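Local atomic coordinates of probable ferredoxin-dependent nitrite reductase NirA (Mycobacterium tuberculosis, PDB entry 1ZJ8), a protein that probably catalyses the six-electron, ferredoxin-dependent reduction of sulfite to sulfide, using siroheme and a [4Fe-4S] cluster. Residues D174-V179 and A213-K218. Sequence-based numbering, arbitrary orientation.
Sequences DCPRVV and ADLPRK. With SRM (siroheme), chain E.
The backbone carbonyl of D174 accepts the N-H of L215 (D174 O to L215 N 3.0 Å), the donor standing above the carbonyl plane. The D174 carboxylate, buried, has its charge met from outside the two segments by salt bridges of OD2 to R297 and K41; OD1 lies 4.4 Å from R217 NH1, well out of the guanidinium plane, an attraction of charges alone, while R217 NE is hydrogen-bonded to the carbonyl oxygen of R297. Leucine suits position 215 because its branched apolar end fits against the neighbouring chain: CD1 lies 3.7 Å from C175 CA and also touches P176 CD, the two side chains crossing at about a right angle.

K218 runs across one face of the R177 guanidinium, its CB 3.4 Å from R177 NH2. The apolar methylenes of the lysine, CB and CD, lie over the flat group; chi3 (94°) then turns CE aside, and K218 NZ, 4.1 Å from R177 NH2, ends close to siroheme. R177 NE is fixed by G173 O.

R217 and K218 belong to the siroheme pocket, R217 NH2 approaching siroheme O4D at 3.1 Å, and basic ends suit a cofactor rich in carboxylates. The contact joins the start of edge strand 176-181 to the loop leading into its parallel neighbour 219-224, the return leg of a crossover through helix 196-206, while helix 277-291 packs against P176 and, through F288, L215.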
ATOM      1  N   ASP A 174     -12.704  -8.068  -4.670  1.00 45.31           N
ATOM      2  CA  ASP A 174     -12.921  -7.473  -6.002  1.00 45.09           C
ATOM      3  C   ASP A 174     -13.828  -6.225  -5.917  1.00 44.91           C
ATOM      4  O   ASP A 174     -15.001  -6.250  -6.336  1.00 44.75           O
ATOM      5  CB  ASP A 174     -13.524  -8.528  -6.945  1.00 45.37           C
ATOM      6  CG  ASP A 174     -12.530  -9.644  -7.315  1.00 46.02           C
ATOM      7  OD1 ASP A 174     -11.427  -9.718  -6.707  1.00 45.94           O
ATOM      8  OD2 ASP A 174     -12.860 -10.444  -8.233  1.00 45.56           O
ATOM      9  N   CYS A 175     -13.246  -5.143  -5.379  1.00 44.43           N
ATOM     10  CA  CYS A 175     -13.980  -3.965  -4.890  1.00 43.58           C
ATOM     11  C   CYS A 175     -12.990  -2.881  -4.426  1.00 42.78           C
ATOM     12  O   CYS A 175     -11.793  -3.139  -4.349  1.00 43.10           O
ATOM     13  CB  CYS A 175     -14.847  -4.408  -3.723  1.00 43.87           C
ATOM     14  SG  CYS A 175     -13.918  -5.442  -2.581  1.00 45.43           S
ATOM     15  N   PRO A 176     -13.471  -1.661  -4.135  1.00 42.01           N
ATOM     16  CA  PRO A 176     -12.547  -0.569  -3.742  1.00 41.13           C
ATOM     17  C   PRO A 176     -11.839  -0.754  -2.402  1.00 40.18           C
ATOM     18  O   PRO A 176     -12.480  -0.975  -1.357  1.00 39.80           O
ATOM     19  CB  PRO A 176     -13.446   0.682  -3.706  1.00 41.04           C
ATOM     20  CG  PRO A 176     -14.679   0.308  -4.478  1.00 42.09           C
ATOM     21  CD  PRO A 176     -14.859  -1.176  -4.218  1.00 42.55           C
ATOM     22  N   ARG A 177     -10.515  -0.651  -2.450  1.00 39.04           N
ATOM     23  CA  ARG A 177      -9.681  -0.789  -1.266  1.00 38.32           C
ATOM     24  C   ARG A 177      -9.636   0.563  -0.583  1.00 37.24           C
ATOM     25  O   ARG A 177     -10.259   1.505  -1.061  1.00 37.01           O
ATOM     26  CB  ARG A 177      -8.271  -1.250  -1.668  1.00 39.02           C
ATOM     27  CG  ARG A 177      -8.238  -2.525  -2.526  1.00 40.05           C
ATOM     28  CD  ARG A 177      -9.005  -3.641  -1.818  1.00 42.31           C
ATOM     29  NE  ARG A 177      -8.898  -4.949  -2.458  1.00 42.04           N
ATOM     30  CZ  ARG A 177      -7.847  -5.759  -2.370  1.00 43.74           C
ATOM     31  NH1 ARG A 177      -6.741  -5.408  -1.696  1.00 44.65           N
ATOM     32  NH2 ARG A 177      -7.893  -6.929  -2.996  1.00 44.49           N
ATOM     33  N   VAL A 178      -8.903   0.652   0.530  1.00 35.90           N
ATOM     34  CA  VAL A 178      -8.608   1.943   1.169  1.00 34.86           C
ATOM     35  C   VAL A 178      -8.408   3.098   0.179  1.00 33.71           C
ATOM     36  O   VAL A 178      -7.698   2.977  -0.804  1.00 33.19           O
ATOM     37  CB  VAL A 178      -7.292   1.920   2.005  1.00 34.70           C
ATOM     38  CG1 VAL A 178      -7.559   1.636   3.449  1.00 35.14           C
ATOM     39  CG2 VAL A 178      -6.293   0.961   1.421  1.00 34.32           C
ATOM     40  N   VAL A 179      -9.010   4.231   0.481  1.00 32.50           N
ATOM     41  CA  VAL A 179      -8.690   5.445  -0.217  1.00 31.93           C
ATOM     42  C   VAL A 179      -7.512   6.095   0.499  1.00 31.01           C
ATOM     43  O   VAL A 179      -7.601   6.389   1.695  1.00 30.22           O
ATOM     44  CB  VAL A 179      -9.863   6.441  -0.162  1.00 32.17           C
ATOM     45  CG1 VAL A 179      -9.526   7.698  -0.989  1.00 32.27           C
ATOM     46  CG2 VAL A 179     -11.173   5.786  -0.619  1.00 31.83           C
ATOM     47  N   ALA A 213     -19.622  -3.309  -5.118  1.00 50.50           N
ATOM     48  CA  ALA A 213     -19.163  -4.505  -4.436  1.00 49.97           C
ATOM     49  C   ALA A 213     -18.691  -5.615  -5.383  1.00 49.40           C
ATOM     50  O   ALA A 213     -18.140  -6.602  -4.920  1.00 49.57           O
ATOM     51  CB  ALA A 213     -20.254  -5.022  -3.504  1.00 50.22           C
ATOM     52  N   ASP A 214     -18.908  -5.477  -6.691  1.00 48.71           N
ATOM     53  CA  ASP A 214     -18.482  -6.517  -7.639  1.00 48.14           C
ATOM     54  C   ASP A 214     -17.857  -5.882  -8.868  1.00 47.61           C
ATOM     55  O   ASP A 214     -18.558  -5.462  -9.813  1.00 47.58           O
ATOM     56  CB  ASP A 214     -19.665  -7.425  -8.015  1.00 48.54           C
ATOM     57  CG  ASP A 214     -19.274  -8.595  -8.932  1.00 48.92           C
ATOM     58  OD1 ASP A 214     -18.078  -8.752  -9.273  1.00 50.05           O
ATOM     59  OD2 ASP A 214     -20.186  -9.361  -9.312  1.00 48.61           O
ATOM     60  N   LEU A 215     -16.526  -5.814  -8.831  1.00 46.69           N
ATOM     61  CA  LEU A 215     -15.731  -5.233  -9.911  1.00 45.91           C
ATOM     62  C   LEU A 215     -14.848  -6.327 -10.542  1.00 45.11           C
ATOM     63  O   LEU A 215     -14.660  -7.411  -9.958  1.00 44.69           O
ATOM     64  CB  LEU A 215     -14.871  -4.065  -9.388  1.00 45.84           C
ATOM     65  CG  LEU A 215     -15.487  -3.093  -8.378  1.00 45.66           C
ATOM     66  CD1 LEU A 215     -14.479  -2.023  -8.028  1.00 46.05           C
ATOM     67  CD2 LEU A 215     -16.736  -2.454  -8.907  1.00 46.24           C
ATOM     68  N   PRO A 216     -14.336  -6.061 -11.756  1.00 44.34           N
ATOM     69  CA  PRO A 216     -13.413  -6.961 -12.434  1.00 44.03           C
ATOM     70  C   PRO A 216     -12.247  -7.419 -11.560  1.00 43.65           C
ATOM     71  O   PRO A 216     -11.763  -8.549 -11.722  1.00 43.80           O
ATOM     72  CB  PRO A 216     -12.881  -6.101 -13.583  1.00 44.37           C
ATOM     73  CG  PRO A 216     -13.964  -5.115 -13.872  1.00 44.34           C
ATOM     74  CD  PRO A 216     -14.664  -4.876 -12.578  1.00 44.47           C
ATOM     75  N   ARG A 217     -11.780  -6.528 -10.682  1.00 42.77           N
ATOM     76  CA  ARG A 217     -10.763  -6.866  -9.695  1.00 41.98           C
ATOM     77  C   ARG A 217     -10.695  -5.822  -8.585  1.00 41.08           C
ATOM     78  O   ARG A 217     -11.607  -4.989  -8.438  1.00 40.82           O
ATOM     79  CB  ARG A 217      -9.408  -6.980 -10.389  1.00 42.37           C
ATOM     80  CG  ARG A 217      -8.900  -8.394 -10.515  1.00 42.69           C
ATOM     81  CD  ARG A 217      -7.378  -8.388 -10.670  1.00 43.56           C
ATOM     82  NE  ARG A 217      -6.781  -9.680 -10.361  1.00 44.11           N
ATOM     83  CZ  ARG A 217      -6.735 -10.202  -9.144  1.00 44.26           C
ATOM     84  NH1 ARG A 217      -7.249  -9.564  -8.087  1.00 43.68           N
ATOM     85  NH2 ARG A 217      -6.171 -11.387  -8.993  1.00 45.79           N
ATOM     86  N   LYS A 218      -9.617  -5.887  -7.794  1.00 40.03           N
ATOM     87  CA  LYS A 218      -9.322  -4.868  -6.791  1.00 38.87           C
ATOM     88  C   LYS A 218      -9.114  -3.499  -7.451  1.00 37.78           C
ATOM     89  O   LYS A 218      -8.676  -3.410  -8.612  1.00 37.29           O
ATOM     90  CB  LYS A 218      -8.102  -5.275  -5.943  1.00 38.86           C
ATOM     91  CG  LYS A 218      -6.772  -5.337  -6.679  1.00 39.00           C
ATOM     92  CD  LYS A 218      -5.584  -5.460  -5.724  1.00 39.35           C
ATOM     93  CE  LYS A 218      -5.152  -6.910  -5.480  1.00 39.65           C
ATOM     94  NZ  LYS A 218      -4.098  -6.999  -4.412  1.00 40.74           N
TER
HETATM   95 FE   SRM E 557      -0.977  -6.570  -1.791  1.00 36.68          FE
HETATM   96  CHA SRM E 557      -1.957  -9.764  -2.503  1.00 39.33           C
HETATM   97  CHB SRM E 557       0.282  -7.624   1.129  1.00 37.03           C
HETATM   98  CHC SRM E 557      -0.087  -3.518  -1.097  1.00 31.66           C
HETATM   99  CHD SRM E 557      -0.173  -6.072  -5.114  1.00 36.19           C
HETATM  100  NA  SRM E 557      -1.035  -8.299  -0.788  1.00 38.55           N
HETATM  101  C1A SRM E 557      -1.587  -9.471  -1.174  1.00 39.78           C
HETATM  102  C2A SRM E 557      -1.774 -10.449  -0.055  1.00 40.69           C
HETATM  103  CMA SRM E 557      -3.184 -10.376   0.445  1.00 40.05           C
HETATM  104  CDA SRM E 557      -1.322 -11.837  -0.415  1.00 42.56           C
HETATM  105  CEA SRM E 557      -2.337 -12.888  -0.734  1.00 44.84           C
HETATM  106  O3A SRM E 557      -3.074 -12.722  -1.711  1.00 47.29           O
HETATM  107  O4A SRM E 557      -2.446 -13.905  -0.033  1.00 46.66           O
HETATM  108  C3A SRM E 557      -0.817  -9.896   0.945  1.00 40.44           C
HETATM  109  CAA SRM E 557      -1.287  -9.966   2.359  1.00 40.25           C
HETATM  110  CBA SRM E 557      -0.764 -11.296   2.833  1.00 41.43           C
HETATM  111  CCA SRM E 557      -0.446 -11.254   4.292  1.00 42.67           C
HETATM  112  O1A SRM E 557       0.101 -10.233   4.762  1.00 41.33           O
HETATM  113  O2A SRM E 557      -0.761 -12.241   5.000  1.00 43.03           O
HETATM  114  C4A SRM E 557      -0.518  -8.532   0.423  1.00 39.08           C
HETATM  115  NB  SRM E 557      -0.203  -5.723  -0.194  1.00 35.16           N
HETATM  116  C1B SRM E 557       0.231  -6.243   0.956  1.00 34.63           C
HETATM  117  C2B SRM E 557       0.620  -5.239   2.004  1.00 33.18           C
HETATM  118  CMB SRM E 557       0.215  -5.611   3.402  1.00 32.44           C
HETATM  119  CDB SRM E 557       2.106  -5.112   1.966  1.00 33.03           C
HETATM  120  CEB SRM E 557       2.757  -4.180   2.925  1.00 33.40           C
HETATM  121  O3B SRM E 557       3.488  -4.579   3.857  1.00 33.18           O
HETATM  122  O4B SRM E 557       2.535  -2.980   2.765  1.00 34.85           O
HETATM  123  C3B SRM E 557      -0.054  -4.012   1.428  1.00 32.49           C
HETATM  124  CAB SRM E 557      -1.482  -3.909   1.898  1.00 32.29           C
HETATM  125  CBB SRM E 557      -1.982  -2.497   1.867  1.00 31.87           C
HETATM  126  CCB SRM E 557      -3.462  -2.465   2.116  1.00 31.13           C
HETATM  127  O1B SRM E 557      -3.909  -2.133   3.211  1.00 31.81           O
HETATM  128  O2B SRM E 557      -4.263  -2.738   1.227  1.00 33.57           O
HETATM  129  C4B SRM E 557      -0.130  -4.407  -0.022  1.00 33.82           C
HETATM  130  NC  SRM E 557      -0.174  -5.162  -2.842  1.00 33.63           N
HETATM  131  C1C SRM E 557      -0.037  -3.884  -2.434  1.00 31.18           C
HETATM  132  C2C SRM E 557       0.528  -3.051  -3.391  1.00 32.91           C
HETATM  133  CDC SRM E 557       1.075  -1.670  -3.249  1.00 33.13           C
HETATM  134  CEC SRM E 557       0.203  -0.481  -3.369  1.00 32.44           C
HETATM  135  O3C SRM E 557      -1.041  -0.617  -3.409  1.00 31.81           O
HETATM  136  O4C SRM E 557       0.789   0.609  -3.438  1.00 32.69           O
HETATM  137  C3C SRM E 557       0.536  -3.832  -4.507  1.00 33.32           C
HETATM  138  CAC SRM E 557       1.068  -3.265  -5.783  1.00 33.48           C
HETATM  139  CBC SRM E 557       0.297  -2.192  -6.522  1.00 32.83           C
HETATM  140  CCC SRM E 557      -0.822  -2.849  -7.311  1.00 32.31           C
HETATM  141  O1C SRM E 557      -1.819  -3.342  -6.719  1.00 28.39           O
HETATM  142  O2C SRM E 557      -0.684  -2.892  -8.561  1.00 31.62           O
HETATM  143  C4C SRM E 557       0.050  -5.070  -4.175  1.00 34.77           C
HETATM  144  ND  SRM E 557      -1.369  -7.570  -3.507  1.00 37.36           N
HETATM  145  C1D SRM E 557      -0.783  -7.260  -4.674  1.00 37.00           C
HETATM  146  C2D SRM E 557      -0.834  -8.383  -5.522  1.00 38.32           C
HETATM  147  CAD SRM E 557      -0.870  -8.267  -7.035  1.00 37.48           C
HETATM  148  CBD SRM E 557      -2.202  -8.214  -7.718  1.00 39.18           C
HETATM  149  CCD SRM E 557      -2.360  -7.972  -9.192  1.00 40.36           C
HETATM  150  O1D SRM E 557      -2.933  -6.912  -9.531  1.00 41.96           O
HETATM  151  O2D SRM E 557      -1.931  -8.797 -10.042  1.00 37.19           O
HETATM  152  C3D SRM E 557      -1.477  -9.382  -4.811  1.00 37.58           C
HETATM  153  CDD SRM E 557      -2.153 -10.581  -5.421  1.00 38.97           C
HETATM  154  CED SRM E 557      -3.505 -10.510  -6.095  1.00 39.54           C
HETATM  155  O3D SRM E 557      -4.231  -9.522  -5.974  1.00 39.68           O
HETATM  156  O4D SRM E 557      -3.924 -11.446  -6.790  1.00 38.84           O
HETATM  157  C4D SRM E 557      -1.804  -8.865  -3.568  1.00 38.45           C